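Local coordinates for protein TRNA threonylcarbamoyladenosine dehydratase (Escherichia coli, PDB 4D7A) that catalyses the ATP-dependent dehydration of threonylcarbamoyladenosine at position 37 of tRNAs to its cyclic form, and can accept sulfur from the desulfurase CsdA, at residues Ile33-Ile38 against Ile57-Met62; Val109-Val114 against Lys135-Ala140; Ser123-Ala128 against Ile147-Thr152. All coordinates share one frame; numbering follows the deposited sequence.

Contact 1: residues Ile33-Ile38 against Ile57-Met62; sequences ICVVGI and ITLIDM. With AMP (adenosine monophosphate), chain K.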
loop_
_atom_site.group_PDB
_atom_site.type_symbol
_atom_site.label_atom_id
_atom_site.label_comp_id
_atom_site.label_asym_id
_atom_site.label_seq_id
_atom_site.Cartn_x
_atom_site.Cartn_y
_atom_site.Cartn_z
ATOM N N ILE B 33 -8.774 -15.661 7.993
ATOM C CA ILE B 33 -7.343 -15.417 7.936
ATOM C C ILE B 33 -6.898 -14.704 9.197
ATOM O O ILE B 33 -7.589 -13.830 9.715
ATOM C CB ILE B 33 -6.973 -14.614 6.649
ATOM C CG1 ILE B 33 -7.210 -15.528 5.437
ATOM C CG2 ILE B 33 -5.518 -14.126 6.692
ATOM C CD1 ILE B 33 -6.857 -14.949 4.096
ATOM N N CYS B 34 -5.744 -15.119 9.697
ATOM C CA CYS B 34 -5.165 -14.579 10.915
ATOM C C CYS B 34 -3.989 -13.684 10.560
ATOM O O CYS B 34 -3.072 -14.118 9.851
ATOM C CB CYS B 34 -4.685 -15.714 11.818
ATOM S SG CYS B 34 -4.032 -15.168 13.421
ATOM N N VAL B 35 -3.994 -12.457 11.071
ATOM C CA VAL B 35 -2.828 -11.574 10.933
ATOM C C VAL B 35 -2.175 -11.421 12.290
ATOM O O VAL B 35 -2.817 -10.964 13.240
ATOM C CB VAL B 35 -3.198 -10.180 10.403
ATOM C CG1 VAL B 35 -1.932 -9.373 10.131
ATOM C CG2 VAL B 35 -4.004 -10.311 9.115
ATOM N N VAL B 36 -0.910 -11.820 12.386
ATOM C CA VAL B 36 -0.171 -11.706 13.646
ATOM C C VAL B 36 0.811 -10.540 13.574
ATOM O O VAL B 36 1.774 -10.563 12.795
ATOM C CB VAL B 36 0.597 -12.992 13.993
ATOM C CG1 VAL B 36 1.093 -12.897 15.427
ATOM C CG2 VAL B 36 -0.301 -14.218 13.829
ATOM N N GLY B 37 0.552 -9.522 14.386
ATOM C CA GLY B 37 1.322 -8.289 14.366
ATOM C C GLY B 37 0.596 -7.275 13.504
ATOM O O GLY B 37 0.526 -7.429 12.292
ATOM N N ILE B 38 0.066 -6.233 14.128
ATOM C CA ILE B 38 -0.726 -5.232 13.407
ATOM C C ILE B 38 0.074 -3.916 13.347
ATOM O O ILE B 38 -0.395 -2.849 13.772
ATOM C CB ILE B 38 -2.110 -5.022 14.093
ATOM C CG1 ILE B 38 -2.756 -6.379 14.416
ATOM C CG2 ILE B 38 -3.061 -4.202 13.200
ATOM C CD1 ILE B 38 -2.954 -7.277 13.181
ATOM N N ILE B 57 -11.640 -12.424 9.954
ATOM C CA ILE B 57 -10.261 -11.989 10.157
ATOM C C ILE B 57 -9.959 -12.006 11.642
ATOM O O ILE B 57 -10.723 -11.452 12.432
ATOM C CB ILE B 57 -10.022 -10.565 9.603
ATOM C CG1 ILE B 57 -10.306 -10.525 8.088
ATOM C CG2 ILE B 57 -8.590 -10.132 9.904
ATOM C CD1 ILE B 57 -10.309 -9.106 7.489
ATOM N N THR B 58 -8.862 -12.645 12.027
ATOM C CA THR B 58 -8.408 -12.545 13.410
ATOM C C THR B 58 -7.157 -11.671 13.452
ATOM O O THR B 58 -6.260 -11.813 12.601
ATOM C CB THR B 58 -8.106 -13.930 14.022
ATOM O OG1 THR B 58 -9.329 -14.669 14.154
ATOM C CG2 THR B 58 -7.470 -13.780 15.406
ATOM N N LEU B 59 -7.113 -10.753 14.423
ATOM C CA LEU B 59 -5.972 -9.862 14.608
ATOM C C LEU B 59 -5.308 -10.150 15.946
ATOM O O LEU B 59 -5.979 -10.127 16.987
ATOM C CB LEU B 59 -6.402 -8.397 14.580
ATOM C CG LEU B 59 -7.218 -7.944 13.373
ATOM C CD1 LEU B 59 -7.587 -6.478 13.542
ATOM C CD2 LEU B 59 -6.420 -8.160 12.084
ATOM N N ILE B 60 -4.004 -10.414 15.923
ATOM C CA ILE B 60 -3.278 -10.714 17.164
ATOM C C ILE B 60 -2.143 -9.721 17.407
ATOM O O ILE B 60 -1.171 -9.674 16.659
ATOM C CB ILE B 60 -2.707 -12.155 17.169
ATOM C CG1 ILE B 60 -3.804 -13.161 16.802
ATOM C CG2 ILE B 60 -2.088 -12.475 18.555
ATOM C CD1 ILE B 60 -3.402 -14.644 16.953
ATOM N N ASP B 61 -2.287 -8.928 18.468
ATOM C CA ASP B 61 -1.282 -7.943 18.872
ATOM C C ASP B 61 -1.662 -7.446 20.262
ATOM O O ASP B 61 -2.850 -7.358 20.565
ATOM C CB ASP B 61 -1.235 -6.761 17.887
ATOM C CG ASP B 61 0.111 -6.048 17.872
ATOM O OD1 ASP B 61 0.764 -5.927 18.939
ATOM O OD2 ASP B 61 0.511 -5.579 16.781
ATOM N N MET B 62 -0.680 -7.120 21.103
ATOM C CA MET B 62 -1.005 -6.570 22.419
ATOM C C MET B 62 -0.574 -5.107 22.515
ATOM O O MET B 62 -0.780 -4.467 23.550
ATOM C CB MET B 62 -0.342 -7.373 23.570
ATOM C CG MET B 62 -1.061 -7.221 24.920
ATOM S SD MET B 62 -0.288 -7.967 26.383
ATOM C CE MET B 62 -0.001 -9.657 25.895
HETATM P P AMP K . 6.605 -2.391 13.329
HETATM O O1P AMP K . 6.159 -1.631 12.110
HETATM O O2P AMP K . 6.888 -1.473 14.500
HETATM O O3P AMP K . 7.756 -3.354 13.089
HETATM O "O5'" AMP K . 5.354 -3.298 13.767
HETATM C "C5'" AMP K . 5.516 -4.546 14.463
HETATM C "C4'" AMP K . 4.234 -5.025 15.121
HETATM O "O4'" AMP K . 4.312 -6.456 15.445
HETATM C "C3'" AMP K . 3.868 -4.309 16.435
HETATM O "O3'" AMP K . 2.498 -3.902 16.410
HETATM C "C2'" AMP K . 4.055 -5.399 17.499
HETATM O "O2'" AMP K . 3.250 -5.272 18.653
HETATM C "C1'" AMP K . 3.721 -6.658 16.714
HETATM N N9 AMP K . 4.214 -7.885 17.359
HETATM C C8 AMP K . 5.477 -8.057 17.803
HETATM N N7 AMP K . 5.643 -9.262 18.410
HETATM C C5 AMP K . 4.450 -9.882 18.391
HETATM C C6 AMP K . 3.932 -11.190 18.863
HETATM N N6 AMP K . 4.729 -12.070 19.493
HETATM N N1 AMP K . 2.638 -11.489 18.653
HETATM C C2 AMP K . 1.816 -10.601 18.043
HETATM N N3 AMP K . 2.210 -9.398 17.583
HETATM C C4 AMP K . 3.499 -8.971 17.720
#

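Contact 2: residues Val109-Val114 against Lys135-Ala140; sequences VTPDNV and KAALIA. With AMP (adenosine monophosphate), chain K.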
loop_
_atom_site.group_PDB
_atom_site.type_symbol
_atom_site.label_atom_id
_atom_site.label_comp_id
_atom_site.label_asym_id
_atom_site.label_seq_id
_atom_site.Cartn_x
_atom_site.Cartn_y
_atom_site.Cartn_z
ATOM N N VAL B 109 2.114 -13.875 20.515
ATOM C CA VAL B 109 2.348 -15.306 20.324
ATOM C C VAL B 109 3.615 -15.719 21.064
ATOM O O VAL B 109 4.626 -15.021 21.019
ATOM C CB VAL B 109 2.462 -15.665 18.824
ATOM C CG1 VAL B 109 2.925 -17.112 18.627
ATOM C CG2 VAL B 109 1.133 -15.426 18.128
ATOM N N THR B 110 3.537 -16.828 21.786
ATOM C CA THR B 110 4.700 -17.405 22.459
ATOM C C THR B 110 4.772 -18.883 22.124
ATOM O O THR B 110 3.780 -19.464 21.679
ATOM C CB THR B 110 4.626 -17.259 23.995
ATOM O OG1 THR B 110 3.661 -18.184 24.502
ATOM C CG2 THR B 110 4.260 -15.852 24.402
ATOM N N PRO B 111 5.935 -19.520 22.359
ATOM C CA PRO B 111 5.956 -20.977 22.192
ATOM C C PRO B 111 4.872 -21.674 23.014
ATOM O O PRO B 111 4.374 -22.730 22.625
ATOM C CB PRO B 111 7.352 -21.361 22.682
ATOM C CG PRO B 111 8.179 -20.170 22.378
ATOM C CD PRO B 111 7.285 -18.973 22.589
ATOM N N ASP B 112 4.484 -21.055 24.126
ATOM C CA ASP B 112 3.513 -21.647 25.035
ATOM C C ASP B 112 2.051 -21.502 24.616
ATOM O O ASP B 112 1.219 -22.322 25.011
ATOM C CB ASP B 112 3.687 -21.058 26.443
ATOM C CG ASP B 112 4.976 -21.501 27.103
ATOM O OD1 ASP B 112 5.423 -22.634 26.821
ATOM O OD2 ASP B 112 5.534 -20.725 27.906
ATOM N N ASN B 113 1.715 -20.463 23.855
ATOM C CA ASN B 113 0.313 -20.274 23.486
ATOM C C ASN B 113 0.018 -20.450 22.001
ATOM O O ASN B 113 -1.135 -20.364 21.590
ATOM C CB ASN B 113 -0.189 -18.889 23.924
ATOM C CG ASN B 113 0.520 -17.731 23.219
ATOM O OD1 ASN B 113 1.060 -17.865 22.113
ATOM N ND2 ASN B 113 0.485 -16.565 23.857
ATOM N N VAL B 114 1.052 -20.679 21.199
ATOM C CA VAL B 114 0.864 -20.687 19.750
ATOM C C VAL B 114 -0.110 -21.779 19.278
ATOM O O VAL B 114 -0.933 -21.531 18.385
ATOM C CB VAL B 114 2.214 -20.831 19.002
ATOM C CG1 VAL B 114 2.909 -22.156 19.318
ATOM C CG2 VAL B 114 2.013 -20.640 17.481
ATOM N N LYS B 135 8.340 -14.901 16.394
ATOM C CA LYS B 135 8.280 -15.154 14.961
ATOM C C LYS B 135 8.699 -16.596 14.658
ATOM O O LYS B 135 8.056 -17.299 13.873
ATOM C CB LYS B 135 9.185 -14.164 14.224
ATOM C CG LYS B 135 8.877 -13.986 12.743
ATOM C CD LYS B 135 9.656 -12.788 12.210
ATOM C CE LYS B 135 9.353 -12.500 10.744
ATOM N NZ LYS B 135 7.997 -11.915 10.571
ATOM N N ALA B 136 9.791 -17.027 15.287
ATOM C CA ALA B 136 10.279 -18.382 15.101
ATOM C C ALA B 136 9.263 -19.408 15.615
ATOM O O ALA B 136 9.018 -20.427 14.977
ATOM C CB ALA B 136 11.628 -18.559 15.807
ATOM N N ALA B 137 8.656 -19.127 16.760
ATOM C CA ALA B 137 7.691 -20.061 17.335
ATOM C C ALA B 137 6.472 -20.228 16.422
ATOM O O ALA B 137 5.982 -21.340 16.205
ATOM C CB ALA B 137 7.262 -19.589 18.708
ATOM N N LEU B 138 5.999 -19.114 15.883
ATOM C CA LEU B 138 4.837 -19.130 15.000
ATOM C C LEU B 138 5.138 -19.898 13.713
ATOM O O LEU B 138 4.364 -20.751 13.272
ATOM C CB LEU B 138 4.402 -17.698 14.676
ATOM C CG LEU B 138 3.244 -17.588 13.674
ATOM C CD1 LEU B 138 1.984 -18.216 14.260
ATOM C CD2 LEU B 138 2.998 -16.129 13.307
ATOM N N ILE B 139 6.279 -19.591 13.111
ATOM C CA ILE B 139 6.657 -20.209 11.851
ATOM C C ILE B 139 6.905 -21.704 12.012
ATOM O O ILE B 139 6.441 -22.501 11.194
ATOM C CB ILE B 139 7.894 -19.518 11.260
ATOM C CG1 ILE B 139 7.501 -18.138 10.741
ATOM C CG2 ILE B 139 8.502 -20.342 10.123
ATOM C CD1 ILE B 139 8.706 -17.297 10.379
ATOM N N ALA B 140 7.622 -22.087 13.066
ATOM C CA ALA B 140 7.903 -23.497 13.304
ATOM C C ALA B 140 6.605 -24.276 13.470
ATOM O O ALA B 140 6.445 -25.346 12.889
ATOM C CB ALA B 140 8.809 -23.674 14.528
HETATM P P AMP K . 6.605 -2.391 13.329
HETATM O O1P AMP K . 6.159 -1.631 12.110
HETATM O O2P AMP K . 6.888 -1.473 14.500
HETATM O O3P AMP K . 7.756 -3.354 13.089
HETATM O "O5'" AMP K . 5.354 -3.298 13.767
HETATM C "C5'" AMP K . 5.516 -4.546 14.463
HETATM C "C4'" AMP K . 4.234 -5.025 15.121
HETATM O "O4'" AMP K . 4.312 -6.456 15.445
HETATM C "C3'" AMP K . 3.868 -4.309 16.435
HETATM O "O3'" AMP K . 2.498 -3.902 16.410
HETATM C "C2'" AMP K . 4.055 -5.399 17.499
HETATM O "O2'" AMP K . 3.250 -5.272 18.653
HETATM C "C1'" AMP K . 3.721 -6.658 16.714
HETATM N N9 AMP K . 4.214 -7.885 17.359
HETATM C C8 AMP K . 5.477 -8.057 17.803
HETATM N N7 AMP K . 5.643 -9.262 18.410
HETATM C C5 AMP K . 4.450 -9.882 18.391
HETATM C C6 AMP K . 3.932 -11.190 18.863
HETATM N N6 AMP K . 4.729 -12.070 19.493
HETATM N N1 AMP K . 2.638 -11.489 18.653
HETATM C C2 AMP K . 1.816 -10.601 18.043
HETATM N N3 AMP K . 2.210 -9.398 17.583
HETATM C C4 AMP K . 3.499 -8.971 17.720
#

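Contact 3: residues Ser123-Ala128 against Ile147-Thr152; sequences SYVIDA and IPLVTT. With GOL (glycerol), chain L.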
loop_
_atom_site.group_PDB
_atom_site.type_symbol
_atom_site.label_atom_id
_atom_site.label_comp_id
_atom_site.label_asym_id
_atom_site.label_seq_id
_atom_site.Cartn_x
_atom_site.Cartn_y
_atom_site.Cartn_z
ATOM N N SER B 123 -7.604 -20.437 7.352
ATOM C CA SER B 123 -7.337 -20.596 5.923
ATOM C C SER B 123 -5.899 -20.205 5.582
ATOM O O SER B 123 -5.282 -20.753 4.663
ATOM C CB SER B 123 -8.297 -19.735 5.100
ATOM O OG SER B 123 -9.647 -19.941 5.499
ATOM N N TYR B 124 -5.388 -19.222 6.306
ATOM C CA TYR B 124 -4.044 -18.697 6.072
ATOM C C TYR B 124 -3.598 -17.903 7.279
ATOM O O TYR B 124 -4.413 -17.274 7.956
ATOM C CB TYR B 124 -3.992 -17.786 4.815
ATOM C CG TYR B 124 -2.923 -18.227 3.835
ATOM C CD1 TYR B 124 -1.587 -17.831 3.990
ATOM C CD2 TYR B 124 -3.243 -19.048 2.767
ATOM C CE1 TYR B 124 -0.605 -18.249 3.093
ATOM C CE2 TYR B 124 -2.268 -19.475 1.868
ATOM C CZ TYR B 124 -0.959 -19.079 2.034
ATOM O OH TYR B 124 -0.014 -19.543 1.135
ATOM N N VAL B 125 -2.296 -17.891 7.514
ATOM C CA VAL B 125 -1.723 -17.041 8.556
ATOM C C VAL B 125 -0.764 -16.071 7.906
ATOM O O VAL B 125 0.057 -16.479 7.085
ATOM C CB VAL B 125 -0.994 -17.880 9.626
ATOM C CG1 VAL B 125 -0.346 -16.967 10.680
ATOM C CG2 VAL B 125 -1.991 -18.833 10.283
ATOM N N ILE B 126 -0.919 -14.784 8.219
ATOM C CA ILE B 126 0.023 -13.764 7.758
ATOM C C ILE B 126 0.873 -13.334 8.952
ATOM O O ILE B 126 0.381 -12.722 9.919
ATOM C CB ILE B 126 -0.703 -12.569 7.119
ATOM C CG1 ILE B 126 -1.484 -13.062 5.884
ATOM C CG2 ILE B 126 0.301 -11.460 6.717
ATOM C CD1 ILE B 126 -2.245 -11.996 5.161
ATOM N N ASP B 127 2.153 -13.692 8.887
ATOM C CA ASP B 127 3.077 -13.408 9.977
ATOM C C ASP B 127 3.749 -12.068 9.740
ATOM O O ASP B 127 4.601 -11.938 8.859
ATOM C CB ASP B 127 4.134 -14.504 10.103
ATOM C CG ASP B 127 5.353 -14.032 10.860
ATOM O OD1 ASP B 127 5.177 -13.234 11.804
ATOM O OD2 ASP B 127 6.483 -14.433 10.504
ATOM N N ALA B 128 3.369 -11.077 10.542
ATOM C CA ALA B 128 3.920 -9.729 10.422
ATOM C C ALA B 128 4.538 -9.314 11.744
ATOM O O ALA B 128 4.421 -8.159 12.166
ATOM C CB ALA B 128 2.840 -8.734 9.988
ATOM N N ILE B 147 0.022 -25.578 8.257
ATOM C CA ILE B 147 -0.885 -24.433 8.237
ATOM C C ILE B 147 -0.357 -23.433 7.216
ATOM O O ILE B 147 0.811 -23.044 7.306
ATOM C CB ILE B 147 -0.992 -23.767 9.622
ATOM C CG1 ILE B 147 -1.564 -24.752 10.655
ATOM C CG2 ILE B 147 -1.856 -22.521 9.552
ATOM C CD1 ILE B 147 -1.476 -24.232 12.063
ATOM N N PRO B 148 -1.186 -23.036 6.233
ATOM C CA PRO B 148 -0.672 -22.119 5.207
ATOM C C PRO B 148 -0.221 -20.818 5.844
ATOM O O PRO B 148 -0.975 -20.217 6.617
ATOM C CB PRO B 148 -1.887 -21.887 4.282
ATOM C CG PRO B 148 -2.749 -23.095 4.493
ATOM C CD PRO B 148 -2.578 -23.436 5.958
ATOM N N LEU B 149 1.004 -20.402 5.545
ATOM C CA LEU B 149 1.566 -19.238 6.195
ATOM C C LEU B 149 2.410 -18.460 5.190
ATOM O O LEU B 149 3.068 -19.034 4.324
ATOM C CB LEU B 149 2.409 -19.634 7.418
ATOM C CG LEU B 149 3.150 -18.489 8.132
ATOM C CD1 LEU B 149 3.099 -18.635 9.652
ATOM C CD2 LEU B 149 4.590 -18.397 7.658
ATOM N N VAL B 150 2.361 -17.145 5.277
ATOM C CA VAL B 150 3.341 -16.339 4.568
ATOM C C VAL B 150 3.962 -15.415 5.590
ATOM O O VAL B 150 3.265 -14.845 6.437
ATOM C CB VAL B 150 2.724 -15.559 3.360
ATOM C CG1 VAL B 150 1.502 -14.732 3.762
ATOM C CG2 VAL B 150 3.801 -14.699 2.674
ATOM N N THR B 151 5.287 -15.327 5.565
ATOM C CA THR B 151 5.959 -14.495 6.524
ATOM C C THR B 151 6.575 -13.308 5.803
ATOM O O THR B 151 6.573 -13.218 4.568
ATOM C CB THR B 151 7.030 -15.274 7.330
ATOM O OG1 THR B 151 7.548 -14.426 8.367
ATOM C CG2 THR B 151 8.164 -15.740 6.430
ATOM N N THR B 152 7.002 -12.341 6.592
ATOM C CA THR B 152 7.557 -11.123 6.033
ATOM C C THR B 152 8.887 -10.862 6.702
ATOM O O THR B 152 9.030 -11.052 7.910
ATOM C CB THR B 152 6.587 -9.918 6.218
ATOM O OG1 THR B 152 6.129 -9.866 7.577
ATOM C CG2 THR B 152 5.366 -10.081 5.334
HETATM C C1 GOL L . 4.787 -21.442 3.635
HETATM C C2 GOL L . 3.948 -22.711 3.956
HETATM O O2 GOL L . 2.562 -22.404 3.920
HETATM C C3 GOL L . 4.317 -23.248 5.352
HETATM O O3 GOL L . 3.236 -23.891 6.025
HETATM O O HOH W 1 2.523 -18.950 1.645
#

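Contact 1: residues Ile33-Ile38 against Ile57-Met62
Val36 and Ile60, paired across the two strands, both meet the adenine of AMP at C2. Val36 CG1 sits below the base just beyond its rim, about 3 Å off the ring plane and 3.6 Å from C2, whereas Ile60 O is nearly level with the ring, 3.4 Å from C2. The second flat group is the carboxylate of Asp61. Its OD2 is met on the anti side by the amide of Ile38, with N to OD2 at 2.8 Å and the donor lifted 18° out of the carboxylate plane. The same OD2 accepts the O3' hydroxyl of AMP; OD1 lies 2.6 Å from AMP O2' and also accepts from Asp63 N. This is the nucleotide end of a Rossmann-type beta-alpha-beta unit, an acidic residue following its second strand. CG of Asp61 stands anti to the backbone N (chi1 -155°), which brings OD1 and OD2 to the ribose hydroxyls and OD2 to Ile38 N. With an alanine here, the Ile38 amide and O3' would probably lose OD2, and O2' its neighbour OD1, leaving the ribose less firmly placed.

Behind the carboxylate, strands 33-36 and 57-60 run parallel, their axes 4.7 Å apart at 16°. Four backbone bonds alternate between them, the last from Gly37 N to Ile60 O. Gly37, at positive phi, has no CB to press on Val36 O or to crowd AMP O4'. On one face of the sheet, CD1 of Ile60 reaches Cys34 SG at 3.6 Å. On that of Val35 and Leu59, the side chains of Ile38 and Leu59 cross at about a right angle, CD1 of Ile38 touching CD2 of Leu59 at 3.7 Å.

Contact 2: residues Val109-Val114 against Lys135-Ala140
The methyl of Ala137 sits against the ring of Pro111, with CB 3.8 Å from CG, the closest side-chain touch between the segments. Three residues on, where helix 114-118 begins, Val114 packs on Leu138. With CG anti to the backbone N (chi1 176°), Leu138 carries CD1 to Val114 CG2, 4.0 Å away. Its CB also meets CG1 of Val109 at 4.3 Å, a looser approach. The interface is thus apolar and modest, burying 206 Å² in all.

A second shell fixes the shape of the loop. The amide of Thr110 gives a nearly straight bond to OD1 of Asn113, 2.7 Å from N and 172° at the hydrogen, although the donor stands above the carbonyl plane, not on a lone pair. In return OG1 of Thr110 accepts from Asn113 N at 3.1 Å, an ST motif, while ND2 of Asn113 bonds to the carbonyl of Phe108. These bonds hold the turn ahead of helix 114-118, the part of the loop from which Pro111 and Val114 meet helix 132-144.

At the start of this loop, Val109 N donates to AMP N1 at 3.1 Å and 162°, and AMP N6 gives a weak bond to Val109 O. Reading of the base by the amide and carbonyl of one residue is consistent with recognition of adenine, here in the AMP pocket of this ThiF-family enzyme.

Contact 3: residues Ser123-Ala128 against Ile147-Thr152
Strands 124-127 and 149-152 run parallel, 4.9 Å apart with only 8° between their directions, and Val125 N to Pro148 O, Val150 N to Val125 O and Asp127 N to Val150 O stitch them together. At the entrance to the pair, the Tyr124 ring takes Pro148 over one face: CB stands 3.5 Å from the centroid and 16° off the ring normal, a CH-pi contact. Tyr124 OH donates to a water 2.7 Å away that lies in the plane of the ring and passes the link on to Leu149 O, so the ring is held at both its face and its phenolic end. Ile126 and Val150 leave the sheet side by side, their CG1 atoms 4.0 Å apart; with Tyr124 they lie on the side where helix 242-266 packs against Tyr124 and Ile126. The other face carries Val125, whose CG1 meets Leu149 CD1 while CG2 meets Ile147 CG2.

Polar groups gather at the far end. The hydroxyl of Thr152 lies between its backbone N and carbonyl carbon (chi1 48°), and from there OG1 donates to Asp127 O at 2.9 Å, in the carbonyl plane and on a lone pair. Thr151 OG1 is modelled only 2.4 Å from Asp127 OD2, too short for its length to be taken at face value. That carboxylate also forms a salt bridge with Lys135, so the charge of the buried acid is probably balanced by the ammonium group of Lys135, on helix 132-144. Strand 124-127, helix 132-144 and strand 149-152 together form a classical beta-alpha-beta crossover in the Rossmann-like sheet of the ThiF fold.

In the fold
Contacts 1 and 3 lie in one sheet, where strands 32-36 and 124-127 are neighbours: Ile126 N is 2.8 Å from Cys34 O, and Ala128 N is 2.8 Å from Val36 O. Their centres are about 10 Å apart. Contact 2 adds the loop and helix beside this sheet. Val36 CG1 is 3.7 Å from Val109 CG2, so the packing next to adenine continues from contact 1 into contact 2, the two holding ribose and base of the same AMP. Helix 132-144 also belongs to the crossover of contact 3: Lys135 NZ lies 2.9 Å from Asp127 OD2 and 3.0 Å from Thr152 O, so one lysine of contact 2's helix reaches both strands.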